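Local coordinates for uncharacterized protein AsqI (Emericella nidulans, PDB 5YY3), which catalyses the zinc-dependent ring contraction of 4'-methoxycyclopenin to 4'-methoxyviridicatin, with loss of methyl isocyanate, in aspoquinolone biosynthesis, at residues Arg58-Leu63 and Asp119-Tyr124; Asp296-Ala301 and Gly328-Ala333; Gln413-His418 and Pro634-Thr639. All coordinates share one frame; numbering follows the deposited sequence.

Contact 1: residues Arg58-Leu63 and Asp119-Tyr124; sequences RGIFAL and DALGIY
Ile60 faces Leu121 with its side chain, while its carbonyl oxygen, Ile60 O, accepts Leu63 N at 3.0 Å where the chain turns off. Across the contact the side chains that meet are apolar, and they centre on one methyl group, Leu121 CD2. The CG of Leu121 stands anti to the backbone N (chi1 -174°), which carries the branched end out from helix 114-127 toward both residues of the other helix. Ile60 meets it with its CG2 methyl, 3.6 Å from Leu121 CD2, and the two side chains lie about perpendicular. Ile60 CD1 is close behind, 3.8 Å from the same Leu121 CD2. Roughly at right angles to that approach comes the Phe61 ring, whose CE1 is 3.5 Å from Leu121 CD2, at a slant to the ring plane. The far end of the ring reaches the helix backbone itself. Phe61 CZ lies 3.9 Å from Gly122 CA, which sits at the ring edge, in its plane, where no side chain stands between ring and main chain. Gly122 is about 9 Å from the side chain of the zinc ligand His190. Helix 97-109 also covers Ile60, through Ile101 and Leu108. Just outside the two segments, Arg118 of helix 114-127 hydrogen-bonds Leu63 O. With no hydrogen bond between the segments and all four touching residues buried, burial and close packing do the holding here.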
ATOM      1  N   ARG A  58      17.879 -39.650 -19.060  1.00 50.79           N
ATOM      2  CA  ARG A  58      17.035 -38.535 -19.506  1.00 49.92           C
ATOM      3  C   ARG A  58      15.714 -39.036 -20.089  1.00 46.76           C
ATOM      4  O   ARG A  58      14.662 -38.445 -19.855  1.00 48.82           O
ATOM      5  CB  ARG A  58      17.762 -37.667 -20.540  1.00 52.77           C
ATOM      6  CG  ARG A  58      18.901 -36.829 -19.978  1.00 57.21           C
ATOM      7  CD  ARG A  58      19.702 -36.172 -21.101  1.00 63.98           C
ATOM      8  NE  ARG A  58      21.060 -36.709 -21.190  1.00 68.58           N
ATOM      9  CZ  ARG A  58      21.730 -36.875 -22.329  1.00 65.51           C
ATOM     10  NH1 ARG A  58      21.164 -36.557 -23.485  1.00 64.73           N
ATOM     11  NH2 ARG A  58      22.961 -37.374 -22.312  1.00 63.13           N
ATOM     12  N   GLY A  59      15.772 -40.125 -20.846  1.00 44.94           N
ATOM     13  CA  GLY A  59      14.572 -40.723 -21.398  1.00 45.89           C
ATOM     14  C   GLY A  59      13.595 -41.169 -20.325  1.00 44.83           C
ATOM     15  O   GLY A  59      12.389 -40.974 -20.446  1.00 44.55           O
ATOM     16  N   ILE A  60      14.120 -41.776 -19.267  1.00 47.22           N
ATOM     17  CA  ILE A  60      13.285 -42.261 -18.169  1.00 44.31           C
ATOM     18  C   ILE A  60      12.651 -41.085 -17.413  1.00 42.71           C
ATOM     19  O   ILE A  60      11.441 -41.050 -17.209  1.00 41.32           O
ATOM     20  CB  ILE A  60      14.102 -43.152 -17.189  1.00 43.64           C
ATOM     21  CG1 ILE A  60      14.597 -44.413 -17.909  1.00 41.96           C
ATOM     22  CG2 ILE A  60      13.264 -43.523 -15.966  1.00 39.40           C
ATOM     23  CD1 ILE A  60      15.600 -45.232 -17.125  1.00 42.96           C
ATOM     24  N   PHE A  61      13.471 -40.110 -17.025  1.00 44.93           N
ATOM     25  CA  PHE A  61      12.984 -38.933 -16.302  1.00 40.82           C
ATOM     26  C   PHE A  61      11.968 -38.105 -17.087  1.00 42.87           C
ATOM     27  O   PHE A  61      11.230 -37.306 -16.506  1.00 38.32           O
ATOM     28  CB  PHE A  61      14.162 -38.054 -15.898  1.00 37.84           C
ATOM     29  CG  PHE A  61      14.765 -38.441 -14.589  1.00 35.26           C
ATOM     30  CD1 PHE A  61      15.598 -39.542 -14.498  1.00 33.46           C
ATOM     31  CD2 PHE A  61      14.484 -37.718 -13.447  1.00 31.18           C
ATOM     32  CE1 PHE A  61      16.156 -39.912 -13.285  1.00 33.32           C
ATOM     33  CE2 PHE A  61      15.031 -38.077 -12.233  1.00 37.95           C
ATOM     34  CZ  PHE A  61      15.873 -39.184 -12.146  1.00 34.89           C
ATOM     35  N   ALA A  62      11.923 -38.307 -18.402  1.00 44.26           N
ATOM     36  CA  ALA A  62      10.991 -37.578 -19.256  1.00 42.19           C
ATOM     37  C   ALA A  62       9.639 -38.283 -19.393  1.00 45.30           C
ATOM     38  O   ALA A  62       8.675 -37.703 -19.908  1.00 45.32           O
ATOM     39  CB  ALA A  62      11.606 -37.363 -20.632  1.00 45.89           C
ATOM     40  N   LEU A  63       9.563 -39.532 -18.944  1.00 41.55           N
ATOM     41  CA  LEU A  63       8.363 -40.327 -19.162  1.00 43.54           C
ATOM     42  C   LEU A  63       7.115 -39.745 -18.496  1.00 46.89           C
ATOM     43  O   LEU A  63       7.079 -39.566 -17.279  1.00 43.94           O
ATOM     44  CB  LEU A  63       8.589 -41.753 -18.678  1.00 47.95           C
ATOM     45  CG  LEU A  63       9.441 -42.590 -19.628  1.00 48.29           C
ATOM     46  CD1 LEU A  63       9.638 -43.989 -19.072  1.00 38.73           C
ATOM     47  CD2 LEU A  63       8.784 -42.637 -21.009  1.00 47.79           C
ATOM     48  N   ASP A 119      11.469 -40.733  -8.809  1.00 32.87           N
ATOM     49  CA  ASP A 119      11.926 -40.678  -7.429  1.00 30.11           C
ATOM     50  C   ASP A 119      12.870 -41.835  -7.118  1.00 32.73           C
ATOM     51  O   ASP A 119      13.906 -41.651  -6.477  1.00 30.01           O
ATOM     52  CB  ASP A 119      10.739 -40.695  -6.469  1.00 31.39           C
ATOM     53  CG  ASP A 119      10.168 -39.311  -6.224  1.00 34.65           C
ATOM     54  OD1 ASP A 119      10.919 -38.329  -6.422  1.00 37.30           O
ATOM     55  OD2 ASP A 119       8.982 -39.200  -5.817  1.00 33.72           O
ATOM     56  N   ALA A 120      12.512 -43.028  -7.585  1.00 33.83           N
ATOM     57  CA  ALA A 120      13.293 -44.231  -7.305  1.00 32.39           C
ATOM     58  C   ALA A 120      14.651 -44.158  -7.997  1.00 28.36           C
ATOM     59  O   ALA A 120      15.690 -44.448  -7.400  1.00 32.97           O
ATOM     60  CB  ALA A 120      12.516 -45.491  -7.745  1.00 30.26           C
ATOM     61  N   LEU A 121      14.632 -43.745  -9.257  1.00 29.79           N
ATOM     62  CA  LEU A 121      15.835 -43.667 -10.058  1.00 31.99           C
ATOM     63  C   LEU A 121      16.753 -42.575  -9.542  1.00 35.36           C
ATOM     64  O   LEU A 121      17.981 -42.715  -9.579  1.00 33.89           O
ATOM     65  CB  LEU A 121      15.487 -43.402 -11.518  1.00 30.66           C
ATOM     66  CG  LEU A 121      16.676 -43.451 -12.461  1.00 34.81           C
ATOM     67  CD1 LEU A 121      17.455 -44.737 -12.226  1.00 35.40           C
ATOM     68  CD2 LEU A 121      16.199 -43.350 -13.893  1.00 34.51           C
ATOM     69  N   GLY A 122      16.143 -41.488  -9.069  1.00 32.70           N
ATOM     70  CA  GLY A 122      16.878 -40.351  -8.551  1.00 27.81           C
ATOM     71  C   GLY A 122      17.731 -40.752  -7.377  1.00 27.55           C
ATOM     72  O   GLY A 122      18.934 -40.498  -7.365  1.00 30.44           O
ATOM     73  N   ILE A 123      17.094 -41.377  -6.390  1.00 32.27           N
ATOM     74  CA  ILE A 123      17.771 -41.929  -5.219  1.00 29.40           C
ATOM     75  C   ILE A 123      18.827 -42.941  -5.631  1.00 29.65           C
ATOM     76  O   ILE A 123      19.957 -42.916  -5.148  1.00 28.35           O
ATOM     77  CB  ILE A 123      16.764 -42.613  -4.272  1.00 33.25           C
ATOM     78  CG1 ILE A 123      15.772 -41.585  -3.741  1.00 32.58           C
ATOM     79  CG2 ILE A 123      17.487 -43.329  -3.123  1.00 32.81           C
ATOM     80  CD1 ILE A 123      14.636 -42.187  -2.960  1.00 38.41           C
ATOM     81  N   TYR A 124      18.445 -43.829  -6.541  1.00 34.06           N
ATOM     82  CA  TYR A 124      19.354 -44.873  -7.006  1.00 35.51           C
ATOM     83  C   TYR A 124      20.656 -44.282  -7.554  1.00 30.07           C
ATOM     84  O   TYR A 124      21.730 -44.617  -7.078  1.00 34.66           O
ATOM     85  CB  TYR A 124      18.674 -45.740  -8.069  1.00 31.83           C
ATOM     86  CG  TYR A 124      19.635 -46.642  -8.783  1.00 32.36           C
ATOM     87  CD1 TYR A 124      20.196 -47.736  -8.140  1.00 34.76           C
ATOM     88  CD2 TYR A 124      20.000 -46.390 -10.104  1.00 35.38           C
ATOM     89  CE1 TYR A 124      21.084 -48.567  -8.791  1.00 36.49           C
ATOM     90  CE2 TYR A 124      20.895 -47.216 -10.769  1.00 34.99           C
ATOM     91  CZ  TYR A 124      21.430 -48.305 -10.106  1.00 41.38           C
ATOM     92  OH  TYR A 124      22.321 -49.123 -10.760  1.00 42.60           O
TER

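Contact 2: residues Asp296-Ala301 and Gly328-Ala333; sequences DNIYAA and GGILDA
Ile298 reaches from helix 288-304 to both Ile330 and Leu331 of helix 323-331, and a single methyl, its CD1, does all the touching. The contact is apolar throughout and small, with 116 Å² buried. CD1 is at the end of an extended chain: CG1 lies anti to the carbonyl carbon (chi1 -60°) and chi2 is 179°, so the branch is stretched to full length toward the partner helix. Ile298 CD1 comes to 3.8 Å from Leu331 CD2, the two side chains meeting at a slant. Its second neighbour is Ile330 CG2, 4.1 Å from Ile298 CD1; here the two isoleucines run past one another in opposite senses. Ile330 starts out toward Ile298, whereas Leu331 leaves its helix to the side of Ile298, and its CD2 end makes the approach.

Hydrogen bonds act within each segment rather than between them. Helix 288-304 keeps its regular pattern, with Ala301 N 2.9 Å from Asn297 O. Helix 323-331 stops just after its two touching residues, in a Schellman motif: Ala333, with a positive phi of 51°, bends the chain, and its N is 2.9 Å from Ile330 O. Beyond the end, the Asp332 carboxylate is held by Tyr193 OH at OD2 and Asn357 ND2 at OD1.

A salt bridge crosses to another chain: Asp296 OD2 pairs with Arg303 NH2 of the second subunit, so helix 288-304 also faces a subunit boundary. Around the apolar point, Tyr403 of helix 391-410 packs on both Ile298 and Leu331, and Tyr352 of helix 349-352 together with Phe307 of strand 306-307 covers Ile298 and Ile330, tying the contact into the helical hemocyanin-like domain.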
ATOM      1  N   ASP A 296       1.694 -33.558  20.279  1.00 23.79           N
ATOM      2  CA  ASP A 296       1.573 -33.399  21.728  1.00 26.62           C
ATOM      3  C   ASP A 296       2.543 -34.317  22.449  1.00 22.58           C
ATOM      4  O   ASP A 296       3.090 -33.967  23.498  1.00 24.07           O
ATOM      5  CB  ASP A 296       0.155 -33.713  22.205  1.00 28.59           C
ATOM      6  CG  ASP A 296      -0.849 -32.690  21.773  1.00 27.47           C
ATOM      7  OD1 ASP A 296      -0.423 -31.589  21.347  1.00 28.03           O
ATOM      8  OD2 ASP A 296      -2.069 -32.981  21.878  1.00 30.56           O
ATOM      9  N   ASN A 297       2.738 -35.507  21.889  1.00 21.29           N
ATOM     10  CA  ASN A 297       3.573 -36.502  22.536  1.00 25.17           C
ATOM     11  C   ASN A 297       5.049 -36.147  22.373  1.00 23.27           C
ATOM     12  O   ASN A 297       5.833 -36.286  23.314  1.00 23.37           O
ATOM     13  CB  ASN A 297       3.271 -37.898  21.982  1.00 26.37           C
ATOM     14  CG  ASN A 297       1.918 -38.426  22.436  1.00 27.93           C
ATOM     15  OD1 ASN A 297       1.345 -37.937  23.407  1.00 27.33           O
ATOM     16  ND2 ASN A 297       1.412 -39.437  21.743  1.00 21.70           N
ATOM     17  N   ILE A 298       5.421 -35.661  21.188  1.00 24.30           N
ATOM     18  CA  ILE A 298       6.784 -35.180  20.959  1.00 22.53           C
ATOM     19  C   ILE A 298       7.056 -33.949  21.826  1.00 22.26           C
ATOM     20  O   ILE A 298       8.164 -33.783  22.350  1.00 25.68           O
ATOM     21  CB  ILE A 298       7.028 -34.870  19.470  1.00 22.69           C
ATOM     22  CG1 ILE A 298       6.818 -36.140  18.651  1.00 22.27           C
ATOM     23  CG2 ILE A 298       8.444 -34.309  19.243  1.00 18.38           C
ATOM     24  CD1 ILE A 298       7.002 -35.958  17.178  1.00 23.69           C
ATOM     25  N   TYR A 299       6.044 -33.097  22.008  1.00 23.25           N
ATOM     26  CA  TYR A 299       6.200 -31.947  22.902  1.00 24.91           C
ATOM     27  C   TYR A 299       6.509 -32.420  24.322  1.00 24.02           C
ATOM     28  O   TYR A 299       7.463 -31.959  24.969  1.00 23.46           O
ATOM     29  CB  TYR A 299       4.942 -31.085  22.927  1.00 27.88           C
ATOM     30  CG  TYR A 299       4.716 -30.169  21.731  1.00 28.57           C
ATOM     31  CD1 TYR A 299       5.684 -29.992  20.750  1.00 28.65           C
ATOM     32  CD2 TYR A 299       3.520 -29.474  21.600  1.00 25.31           C
ATOM     33  CE1 TYR A 299       5.456 -29.152  19.659  1.00 24.36           C
ATOM     34  CE2 TYR A 299       3.295 -28.631  20.536  1.00 29.24           C
ATOM     35  CZ  TYR A 299       4.263 -28.469  19.567  1.00 25.96           C
ATOM     36  OH  TYR A 299       3.999 -27.628  18.505  1.00 24.93           O
ATOM     37  N   ALA A 300       5.689 -33.357  24.787  1.00 24.99           N
ATOM     38  CA  ALA A 300       5.752 -33.863  26.155  1.00 25.42           C
ATOM     39  C   ALA A 300       7.079 -34.563  26.430  1.00 22.11           C
ATOM     40  O   ALA A 300       7.689 -34.381  27.490  1.00 24.23           O
ATOM     41  CB  ALA A 300       4.576 -34.812  26.413  1.00 21.87           C
ATOM     42  N   ALA A 301       7.509 -35.366  25.463  1.00 22.57           N
ATOM     43  CA  ALA A 301       8.772 -36.087  25.539  1.00 21.02           C
ATOM     44  C   ALA A 301       9.978 -35.150  25.659  1.00 26.81           C
ATOM     45  O   ALA A 301      10.899 -35.411  26.424  1.00 29.98           O
ATOM     46  CB  ALA A 301       8.929 -36.977  24.320  1.00 24.89           C
ATOM     47  N   GLY A 328      14.770 -34.521  15.560  1.00 29.52           N
ATOM     48  CA  GLY A 328      14.677 -34.439  14.113  1.00 25.37           C
ATOM     49  C   GLY A 328      14.377 -35.788  13.498  1.00 26.83           C
ATOM     50  O   GLY A 328      13.518 -35.901  12.613  1.00 27.53           O
ATOM     51  N   GLY A 329      15.079 -36.817  13.972  1.00 26.22           N
ATOM     52  CA  GLY A 329      14.886 -38.168  13.475  1.00 28.52           C
ATOM     53  C   GLY A 329      13.469 -38.692  13.673  1.00 27.09           C
ATOM     54  O   GLY A 329      12.873 -39.270  12.763  1.00 28.52           O
ATOM     55  N   ILE A 330      12.915 -38.489  14.862  1.00 24.36           N
ATOM     56  CA  ILE A 330      11.578 -38.974  15.140  1.00 24.62           C
ATOM     57  C   ILE A 330      10.525 -38.217  14.316  1.00 28.31           C
ATOM     58  O   ILE A 330       9.610 -38.835  13.762  1.00 31.96           O
ATOM     59  CB  ILE A 330      11.291 -38.894  16.643  1.00 25.85           C
ATOM     60  CG1 ILE A 330      12.042 -40.036  17.334  1.00 25.43           C
ATOM     61  CG2 ILE A 330       9.780 -38.948  16.922  1.00 26.38           C
ATOM     62  CD1 ILE A 330      12.016 -40.010  18.838  1.00 28.12           C
ATOM     63  N   LEU A 331      10.666 -36.895  14.213  1.00 27.24           N
ATOM     64  CA  LEU A 331       9.802 -36.080  13.348  1.00 25.38           C
ATOM     65  C   LEU A 331       9.740 -36.640  11.929  1.00 27.11           C
ATOM     66  O   LEU A 331       8.696 -36.580  11.277  1.00 25.66           O
ATOM     67  CB  LEU A 331      10.291 -34.625  13.302  1.00 26.08           C
ATOM     68  CG  LEU A 331       9.930 -33.766  14.519  1.00 21.13           C
ATOM     69  CD1 LEU A 331      10.670 -32.430  14.514  1.00 21.28           C
ATOM     70  CD2 LEU A 331       8.407 -33.572  14.615  1.00 21.13           C
ATOM     71  N   ASP A 332      10.857 -37.200  11.465  1.00 26.48           N
ATOM     72  CA  ASP A 332      10.934 -37.725  10.107  1.00 27.55           C
ATOM     73  C   ASP A 332      10.814 -39.251  10.072  1.00 27.10           C
ATOM     74  O   ASP A 332      11.123 -39.873   9.050  1.00 27.62           O
ATOM     75  CB  ASP A 332      12.237 -37.273   9.453  1.00 25.36           C
ATOM     76  CG  ASP A 332      12.249 -37.477   7.949  1.00 31.10           C
ATOM     77  OD1 ASP A 332      11.323 -36.987   7.258  1.00 30.98           O
ATOM     78  OD2 ASP A 332      13.195 -38.130   7.455  1.00 37.66           O
ATOM     79  N   ALA A 333      10.350 -39.838  11.183  1.00 31.17           N
ATOM     80  CA  ALA A 333      10.110 -41.299  11.323  1.00 29.96           C
ATOM     81  C   ALA A 333      11.293 -42.172  10.920  1.00 31.31           C
ATOM     82  O   ALA A 333      11.140 -43.195  10.251  1.00 35.87           O
ATOM     83  CB  ALA A 333       8.889 -41.725  10.526  1.00 21.45           C
TER

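Contact 3: residues Gln413-His418 and Pro634-Thr639; sequences QDITAH and PFITST
Phe635 has its CG between the backbone N and the carbonyl carbon (chi1 61°), which swings the ring toward the loop 413-418, while Ile415 holds CG1 anti to its backbone N (chi1 -155°), an orientation that lays CG1 against Ile636. The ring meets main chain first: Phe635 CE2 is 3.4 Å from Ile415 O, which lies at the ring edge near its plane, so the slightly positive C-H rim probably faces the carbonyl favourably. Thr416 comes obliquely, its CA 3.8 Å from Phe635 CZ. Ile415 CG1 touches Ile636 CD1 at 4.0 Å, the side chains crossing at about a right angle. An Asx turn shapes the loop. Asp414 OD1 accepts Thr416 N at 2.9 Å, on the anti side and tilted from the carboxylate plane. Thr416 OG1 donates to Asp414 OD1 at 2.6 Å, from above the same face; Gln612 grips the turn twice, NE2 bonding this oxygen and OE1 accepting Ile415 N. The loop leads into strand 422-431 of the beta domain, related to the Ig-like domain of hemocyanins, and Phe635 and Ile636 stand where strand 636-644 of its sheet begins, against Ile578 of strand 571-580.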
ATOM      1  N   GLN A 413      24.552 -25.163  25.854  1.00 29.46           N
ATOM      2  CA  GLN A 413      25.946 -25.575  25.701  1.00 28.52           C
ATOM      3  C   GLN A 413      26.862 -24.433  26.094  1.00 28.59           C
ATOM      4  O   GLN A 413      26.519 -23.260  25.926  1.00 30.73           O
ATOM      5  CB  GLN A 413      26.245 -26.035  24.265  1.00 26.50           C
ATOM      6  CG  GLN A 413      25.969 -24.994  23.183  1.00 27.92           C
ATOM      7  CD  GLN A 413      26.099 -25.554  21.773  1.00 30.01           C
ATOM      8  OE1 GLN A 413      26.470 -26.707  21.586  1.00 32.64           O
ATOM      9  NE2 GLN A 413      25.754 -24.741  20.772  1.00 28.76           N
ATOM     10  N   ASP A 414      28.017 -24.795  26.643  1.00 34.97           N
ATOM     11  CA  ASP A 414      29.048 -23.846  27.059  1.00 31.89           C
ATOM     12  C   ASP A 414      29.729 -23.222  25.836  1.00 28.75           C
ATOM     13  O   ASP A 414      30.347 -23.931  25.040  1.00 29.37           O
ATOM     14  CB  ASP A 414      30.081 -24.564  27.926  1.00 28.78           C
ATOM     15  CG  ASP A 414      30.999 -23.611  28.653  1.00 31.86           C
ATOM     16  OD1 ASP A 414      31.288 -22.518  28.121  1.00 32.19           O
ATOM     17  OD2 ASP A 414      31.435 -23.958  29.770  1.00 40.56           O
ATOM     18  N   ILE A 415      29.645 -21.903  25.694  1.00 25.59           N
ATOM     19  CA  ILE A 415      30.167 -21.253  24.497  1.00 31.03           C
ATOM     20  C   ILE A 415      31.700 -21.268  24.470  1.00 31.05           C
ATOM     21  O   ILE A 415      32.306 -21.059  23.413  1.00 31.35           O
ATOM     22  CB  ILE A 415      29.657 -19.783  24.369  1.00 30.66           C
ATOM     23  CG1 ILE A 415      29.684 -19.342  22.912  1.00 26.52           C
ATOM     24  CG2 ILE A 415      30.492 -18.818  25.198  1.00 35.03           C
ATOM     25  CD1 ILE A 415      28.948 -20.280  21.993  1.00 30.39           C
ATOM     26  N   THR A 416      32.319 -21.519  25.627  1.00 28.98           N
ATOM     27  CA  THR A 416      33.779 -21.600  25.725  1.00 32.49           C
ATOM     28  C   THR A 416      34.291 -23.036  25.563  1.00 31.31           C
ATOM     29  O   THR A 416      35.466 -23.244  25.278  1.00 35.98           O
ATOM     30  CB  THR A 416      34.295 -21.072  27.073  1.00 31.54           C
ATOM     31  OG1 THR A 416      33.878 -21.961  28.114  1.00 32.25           O
ATOM     32  CG2 THR A 416      33.775 -19.674  27.369  1.00 33.37           C
ATOM     33  N   ALA A 417      33.406 -24.016  25.735  1.00 33.58           N
ATOM     34  CA  ALA A 417      33.776 -25.438  25.787  1.00 32.91           C
ATOM     35  C   ALA A 417      34.712 -25.938  24.674  1.00 34.90           C
ATOM     36  O   ALA A 417      35.505 -26.845  24.897  1.00 37.60           O
ATOM     37  CB  ALA A 417      32.521 -26.280  25.798  1.00 34.92           C
ATOM     38  N   HIS A 418      34.629 -25.370  23.479  1.00 31.10           N
ATOM     39  CA  HIS A 418      35.497 -25.826  22.398  1.00 29.07           C
ATOM     40  C   HIS A 418      36.226 -24.652  21.726  1.00 29.35           C
ATOM     41  O   HIS A 418      36.487 -24.685  20.519  1.00 26.59           O
ATOM     42  CB  HIS A 418      34.690 -26.620  21.368  1.00 30.46           C
ATOM     43  CG  HIS A 418      33.932 -27.775  21.947  1.00 42.47           C
ATOM     44  ND1 HIS A 418      34.502 -29.015  22.150  1.00 42.40           N
ATOM     45  CD2 HIS A 418      32.641 -27.886  22.356  1.00 38.81           C
ATOM     46  CE1 HIS A 418      33.598 -29.836  22.659  1.00 41.07           C
ATOM     47  NE2 HIS A 418      32.464 -29.175  22.795  1.00 43.68           N
ATOM     48  N   PRO A 634      37.725 -13.894  23.606  1.00 33.30           N
ATOM     49  CA  PRO A 634      38.636 -13.364  22.582  1.00 26.88           C
ATOM     50  C   PRO A 634      38.608 -14.197  21.308  1.00 25.14           C
ATOM     51  O   PRO A 634      39.058 -13.736  20.258  1.00 28.53           O
ATOM     52  CB  PRO A 634      40.019 -13.436  23.261  1.00 26.03           C
ATOM     53  CG  PRO A 634      39.744 -13.773  24.726  1.00 36.12           C
ATOM     54  CD  PRO A 634      38.450 -14.516  24.731  1.00 35.29           C
ATOM     55  N   PHE A 635      38.084 -15.413  21.419  1.00 28.84           N
ATOM     56  CA  PHE A 635      37.929 -16.349  20.299  1.00 27.79           C
ATOM     57  C   PHE A 635      36.601 -16.121  19.517  1.00 22.89           C
ATOM     58  O   PHE A 635      36.241 -16.902  18.625  1.00 21.64           O
ATOM     59  CB  PHE A 635      37.996 -17.797  20.833  1.00 25.01           C
ATOM     60  CG  PHE A 635      36.909 -18.108  21.823  1.00 27.14           C
ATOM     61  CD1 PHE A 635      37.013 -17.681  23.140  1.00 27.43           C
ATOM     62  CD2 PHE A 635      35.763 -18.779  21.428  1.00 22.05           C
ATOM     63  CE1 PHE A 635      36.001 -17.932  24.051  1.00 28.42           C
ATOM     64  CE2 PHE A 635      34.749 -19.029  22.324  1.00 26.62           C
ATOM     65  CZ  PHE A 635      34.867 -18.609  23.642  1.00 31.24           C
ATOM     66  N   ILE A 636      35.878 -15.065  19.886  1.00 25.86           N
ATOM     67  CA  ILE A 636      34.682 -14.613  19.172  1.00 23.69           C
ATOM     68  C   ILE A 636      34.889 -13.156  18.798  1.00 28.00           C
ATOM     69  O   ILE A 636      35.473 -12.382  19.570  1.00 25.74           O
ATOM     70  CB  ILE A 636      33.380 -14.740  20.024  1.00 25.59           C
ATOM     71  CG1 ILE A 636      32.979 -16.210  20.212  1.00 22.22           C
ATOM     72  CG2 ILE A 636      32.223 -13.967  19.381  1.00 21.02           C
ATOM     73  CD1 ILE A 636      31.978 -16.447  21.361  1.00 23.67           C
ATOM     74  N   THR A 637      34.442 -12.782  17.606  1.00 25.07           N
ATOM     75  CA  THR A 637      34.417 -11.378  17.235  1.00 23.24           C
ATOM     76  C   THR A 637      33.189 -11.107  16.367  1.00 25.00           C
ATOM     77  O   THR A 637      32.587 -12.030  15.814  1.00 24.94           O
ATOM     78  CB  THR A 637      35.696 -10.965  16.497  1.00 22.67           C
ATOM     79  OG1 THR A 637      35.826  -9.533  16.529  1.00 26.01           O
ATOM     80  CG2 THR A 637      35.678 -11.457  15.053  1.00 21.42           C
ATOM     81  N   SER A 638      32.804  -9.843  16.266  1.00 28.58           N
ATOM     82  CA  SER A 638      31.614  -9.492  15.505  1.00 24.63           C
ATOM     83  C   SER A 638      31.734  -8.082  14.993  1.00 28.75           C
ATOM     84  O   SER A 638      32.499  -7.275  15.530  1.00 31.50           O
ATOM     85  CB  SER A 638      30.342  -9.647  16.351  1.00 23.33           C
ATOM     86  OG  SER A 638      30.304  -8.687  17.380  1.00 23.80           O
ATOM     87  N   THR A 639      30.983  -7.793  13.939  1.00 25.08           N
ATOM     88  CA  THR A 639      31.093  -6.518  13.266  1.00 26.51           C
ATOM     89  C   THR A 639      29.801  -6.239  12.513  1.00 29.98           C
ATOM     90  O   THR A 639      29.123  -7.165  12.068  1.00 26.71           O
ATOM     91  CB  THR A 639      32.305  -6.499  12.308  1.00 28.75           C
ATOM     92  OG1 THR A 639      32.562  -5.157  11.879  1.00 32.94           O
ATOM     93  CG2 THR A 639      32.028  -7.347  11.090  1.00 33.92           C
TER

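How the contacts relate
The contacts follow one another along the chain, each closing before the next opens. Contacts 1 and 2 belong to the helical part, their centres 32 Å apart and their nearest atoms about 11 Å apart. Each comes within about 9 Å of a different zinc-ligand side chain, Gly122 of that of His190 and the Leu331 side chain of that of His218, so both lie near the metal site, consistent with a place in the helical packing behind it. Contact 3 lies away from it, 31 Å from contact 2 between centres and 46 Å from contact 1, on the opposite side of the chain's centre from contact 1. Helix 391-410, which covers contact 2, runs on into the loop of contact 3, linking the helical hemocyanin-like domain with the beta domain.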